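Local structure of Non-structural protein 11 (5EYI) at residues A127-G139 against G143-R155. The protein probably acts as a uridylate-specific endoribonuclease that degrades viral polyuridine RNA, so preventing activation of the host's double-stranded RNA sensors. The protein carries 1 engineered substitution. Residues are numbered along the deposited sequence; the frame is centred on the assembly and turned at random.
With SO4 (sulfate ion), chain C.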
# COMPACT_ATOMS: atom_id res chain seq x y z
N ALA A 127 -7.14 14.65 10.52
CA ALA A 127 -8.49 14.27 10.95
C ALA A 127 -9.27 13.42 9.93
O ALA A 127 -10.19 12.70 10.33
CB ALA A 127 -9.30 15.51 11.30
N SER A 128 -8.93 13.50 8.65
CA SER A 128 -9.59 12.67 7.63
C SER A 128 -9.15 11.19 7.66
O SER A 128 -9.89 10.32 7.20
CB SER A 128 -9.36 13.26 6.23
OG SER A 128 -8.02 13.09 5.80
N LEU A 129 -7.95 10.91 8.19
CA LEU A 129 -7.48 9.54 8.42
C LEU A 129 -6.90 9.44 9.84
O LEU A 129 -5.69 9.33 10.02
CB LEU A 129 -6.41 9.16 7.38
CG LEU A 129 -6.75 8.36 6.13
CD1 LEU A 129 -5.46 7.79 5.57
CD2 LEU A 129 -7.73 7.22 6.38
N PRO A 130 -7.78 9.49 10.86
CA PRO A 130 -7.27 9.57 12.24
C PRO A 130 -6.43 8.36 12.66
O PRO A 130 -5.48 8.52 13.42
CB PRO A 130 -8.54 9.69 13.09
CG PRO A 130 -9.62 9.15 12.24
CD PRO A 130 -9.25 9.39 10.82
N HIS A 131 -6.77 7.17 12.16
CA HIS A 131 -5.99 6.00 12.48
C HIS A 131 -4.57 6.22 12.00
O HIS A 131 -3.66 6.21 12.81
CB HIS A 131 -6.57 4.73 11.90
CG HIS A 131 -5.95 3.48 12.46
ND1 HIS A 131 -4.80 2.92 11.94
CD2 HIS A 131 -6.32 2.70 13.50
CE1 HIS A 131 -4.50 1.84 12.64
NE2 HIS A 131 -5.40 1.69 13.59
N ALA A 132 -4.40 6.50 10.70
CA ALA A 132 -3.07 6.78 10.11
C ALA A 132 -2.22 7.81 10.85
O ALA A 132 -1.04 7.55 11.15
CB ALA A 132 -3.21 7.22 8.66
N PHE A 133 -2.81 8.97 11.13
CA PHE A 133 -2.06 10.17 11.48
C PHE A 133 -2.16 10.65 12.94
O PHE A 133 -1.28 11.36 13.41
CB PHE A 133 -2.44 11.31 10.52
CG PHE A 133 -2.22 10.97 9.06
CD1 PHE A 133 -0.99 10.45 8.62
CD2 PHE A 133 -3.22 11.18 8.11
CE1 PHE A 133 -0.79 10.14 7.28
CE2 PHE A 133 -3.02 10.87 6.78
CZ PHE A 133 -1.80 10.35 6.36
N ILE A 134 -3.22 10.25 13.65
CA ILE A 134 -3.38 10.60 15.06
C ILE A 134 -3.00 9.41 15.96
O ILE A 134 -2.22 9.55 16.90
CB ILE A 134 -4.81 11.14 15.33
CG1 ILE A 134 -5.01 12.44 14.54
CG2 ILE A 134 -5.04 11.37 16.82
CD1 ILE A 134 -6.44 12.97 14.51
N GLY A 135 -3.53 8.23 15.64
CA GLY A 135 -3.28 7.02 16.38
C GLY A 135 -4.43 6.69 17.31
O GLY A 135 -5.15 7.58 17.76
N ASP A 136 -4.58 5.41 17.58
CA ASP A 136 -5.63 4.94 18.48
C ASP A 136 -5.20 3.65 19.16
O ASP A 136 -4.20 3.06 18.78
CB ASP A 136 -6.92 4.72 17.70
CG ASP A 136 -6.83 3.52 16.77
OD1 ASP A 136 -5.71 3.17 16.33
OD2 ASP A 136 -7.89 2.92 16.48
N VAL A 137 -6.00 3.23 20.13
CA VAL A 137 -5.71 2.04 20.93
C VAL A 137 -6.87 1.06 20.81
O VAL A 137 -8.03 1.44 20.99
CB VAL A 137 -5.46 2.43 22.40
CG1 VAL A 137 -5.39 1.20 23.30
CG2 VAL A 137 -4.18 3.25 22.50
N LYS A 138 -6.55 -0.19 20.51
CA LYS A 138 -7.50 -1.29 20.57
C LYS A 138 -6.88 -2.38 21.44
O LYS A 138 -5.93 -3.05 21.03
CB LYS A 138 -7.81 -1.82 19.16
CG LYS A 138 -9.00 -2.77 19.09
CD LYS A 138 -9.14 -3.42 17.71
CE LYS A 138 -9.62 -2.43 16.64
NZ LYS A 138 -9.76 -3.05 15.30
N GLY A 139 -7.39 -2.53 22.66
CA GLY A 139 -6.87 -3.51 23.62
C GLY A 139 -5.47 -3.13 24.06
O GLY A 139 -5.25 -2.03 24.58
N GLY A 143 -2.41 1.48 17.21
CA GLY A 143 -2.39 1.52 15.75
C GLY A 143 -2.16 2.94 15.28
O GLY A 143 -2.51 3.90 15.96
N GLY A 144 -1.52 3.05 14.12
CA GLY A 144 -1.52 4.27 13.33
C GLY A 144 -0.89 5.54 13.90
O GLY A 144 -1.49 6.61 13.86
N CYS A 145 0.34 5.45 14.36
CA CYS A 145 1.05 6.63 14.82
C CYS A 145 2.17 6.93 13.86
O CYS A 145 3.34 6.84 14.21
CB CYS A 145 1.59 6.36 16.22
SG CYS A 145 0.24 6.10 17.36
N HIS A 146 1.80 7.28 12.63
CA HIS A 146 2.77 7.37 11.55
C HIS A 146 3.23 8.78 11.21
O HIS A 146 3.90 8.99 10.20
CB HIS A 146 2.22 6.65 10.32
CG HIS A 146 2.02 5.18 10.52
ND1 HIS A 146 0.77 4.61 10.57
CD2 HIS A 146 2.90 4.17 10.68
CE1 HIS A 146 0.88 3.31 10.74
NE2 HIS A 146 2.17 3.01 10.82
N HIS A 147 2.93 9.75 12.07
CA HIS A 147 3.33 11.13 11.83
C HIS A 147 3.95 11.74 13.07
O HIS A 147 3.67 11.33 14.20
CB HIS A 147 2.14 11.96 11.35
CG HIS A 147 2.55 13.20 10.61
ND1 HIS A 147 2.28 14.47 11.07
CD2 HIS A 147 3.23 13.35 9.45
CE1 HIS A 147 2.77 15.36 10.23
NE2 HIS A 147 3.35 14.71 9.23
N VAL A 148 4.80 12.74 12.85
CA VAL A 148 5.48 13.46 13.91
C VAL A 148 4.50 14.17 14.86
O VAL A 148 4.86 14.48 16.00
CB VAL A 148 6.48 14.49 13.33
CG1 VAL A 148 5.74 15.68 12.72
CG2 VAL A 148 7.48 14.94 14.38
N THR A 149 3.29 14.42 14.38
CA THR A 149 2.20 14.99 15.17
C THR A 149 1.33 13.93 15.89
O THR A 149 0.41 14.30 16.64
CB THR A 149 1.30 15.87 14.27
OG1 THR A 149 0.73 15.08 13.22
CG2 THR A 149 2.10 17.02 13.66
N SER A 150 1.61 12.64 15.70
CA SER A 150 0.77 11.57 16.24
C SER A 150 0.87 11.45 17.76
O SER A 150 1.77 11.98 18.40
CB SER A 150 1.11 10.22 15.61
OG SER A 150 0.95 10.24 14.20
N ARG A 151 -0.08 10.71 18.31
CA ARG A 151 -0.04 10.35 19.73
C ARG A 151 0.95 9.22 19.98
O ARG A 151 1.46 8.59 19.04
CB ARG A 151 -1.42 9.91 20.19
CG ARG A 151 -2.41 11.04 20.24
CD ARG A 151 -3.80 10.48 20.48
NE ARG A 151 -4.81 11.52 20.61
CZ ARG A 151 -6.12 11.36 20.36
NH1 ARG A 151 -6.61 10.19 19.96
NH2 ARG A 151 -6.94 12.40 20.50
N TYR A 152 1.22 9.01 21.27
CA TYR A 152 1.95 7.84 21.77
C TYR A 152 3.44 7.77 21.36
O TYR A 152 4.08 6.71 21.50
CB TYR A 152 1.19 6.56 21.39
CG TYR A 152 -0.30 6.65 21.69
CD1 TYR A 152 -0.76 7.05 22.95
CD2 TYR A 152 -1.26 6.37 20.71
CE1 TYR A 152 -2.11 7.15 23.22
CE2 TYR A 152 -2.62 6.47 20.98
CZ TYR A 152 -3.03 6.87 22.23
OH TYR A 152 -4.37 6.98 22.52
N LEU A 153 4.01 8.88 20.89
CA LEU A 153 5.37 8.88 20.39
C LEU A 153 6.38 9.02 21.53
O LEU A 153 6.07 9.62 22.56
CB LEU A 153 5.60 10.02 19.41
CG LEU A 153 4.72 10.04 18.16
CD1 LEU A 153 5.21 11.18 17.29
CD2 LEU A 153 4.75 8.70 17.42
N PRO A 154 7.59 8.46 21.35
CA PRO A 154 8.65 8.62 22.35
C PRO A 154 9.31 9.98 22.25
O PRO A 154 9.10 10.71 21.27
CB PRO A 154 9.63 7.53 21.98
CG PRO A 154 9.51 7.41 20.50
CD PRO A 154 8.06 7.70 20.18
N ARG A 155 10.14 10.32 23.22
CA ARG A 155 10.85 11.60 23.22
C ARG A 155 11.95 11.71 22.15
O ARG A 155 12.17 12.79 21.62
CB ARG A 155 11.40 11.92 24.61
CG ARG A 155 10.32 12.39 25.58
CD ARG A 155 10.82 12.42 27.01
NE ARG A 155 11.91 13.40 27.21
CZ ARG A 155 11.77 14.66 27.64
NH1 ARG A 155 10.59 15.17 27.93
NH2 ARG A 155 12.86 15.41 27.77
S SO4 C . -4.35 14.69 21.85
O1 SO4 C . -3.80 16.00 22.24
O2 SO4 C . -5.16 14.11 22.95
O3 SO4 C . -3.18 13.84 21.55
O4 SO4 C . -5.26 14.73 20.68
O HOH W 1 -1.76 14.13 13.49
O HOH W 2 -6.07 7.72 20.54
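Asp136 and Gly143 form an antiparallel hydrogen-bonded pair at the open end of the two-stranded hairpin: Asp136 N donates to Gly143 O (3.0 Å) and Gly143 N to Asp136 O (2.9 Å). Beyond Gly143 the chain runs along the C-terminal end of helix 130-133, where successive carbonyls find donors. His146 N reaches Ala132 O at 3.2 Å, and Arg151 N meets Ile134 O in the carbonyl plane, nearly straight at 169°. Between them, Phe133 O accepts a bond from water 1, which also joins Thr149 OG1. Ser150 OG lies 2.6 Å from Phe133 O and within bonding distance of His147 O, and the two contest its one proton. Thr149 OG1 pairs in the ring plane with His147 ND1, while His147 NE2 goes to Val183 O.

Arg151 stretches alongside Ile134, whose CG2 sits over one face of the guanidinium, 3.7 Å from Arg151 CZ. The edge of the guanidinium holds a sulfate, probably from the crystallisation liquor, NE bonding O3 and NH2 bonding O4, and water 2 links Arg151 NH1 to Gly135 O and Tyr152 OH.

The predicted catalytic histidines of this NendoU domain flank the junction. With CG turned away from the backbone N (chi1 -167°), the His131 ring lies against Gly143, CE1 being 3.7 Å from Gly143 C and Gly143 O over one face; ND1 is weakly bonded to Thr219. His146 NE2 bonds Glu195 of the second subunit, which probably helps to orient the ring. Since His146 N bonds the carbonyl of Ala132, the residue after His131, the two histidines hang from adjoining pieces of backbone, consistent with a fixed spacing.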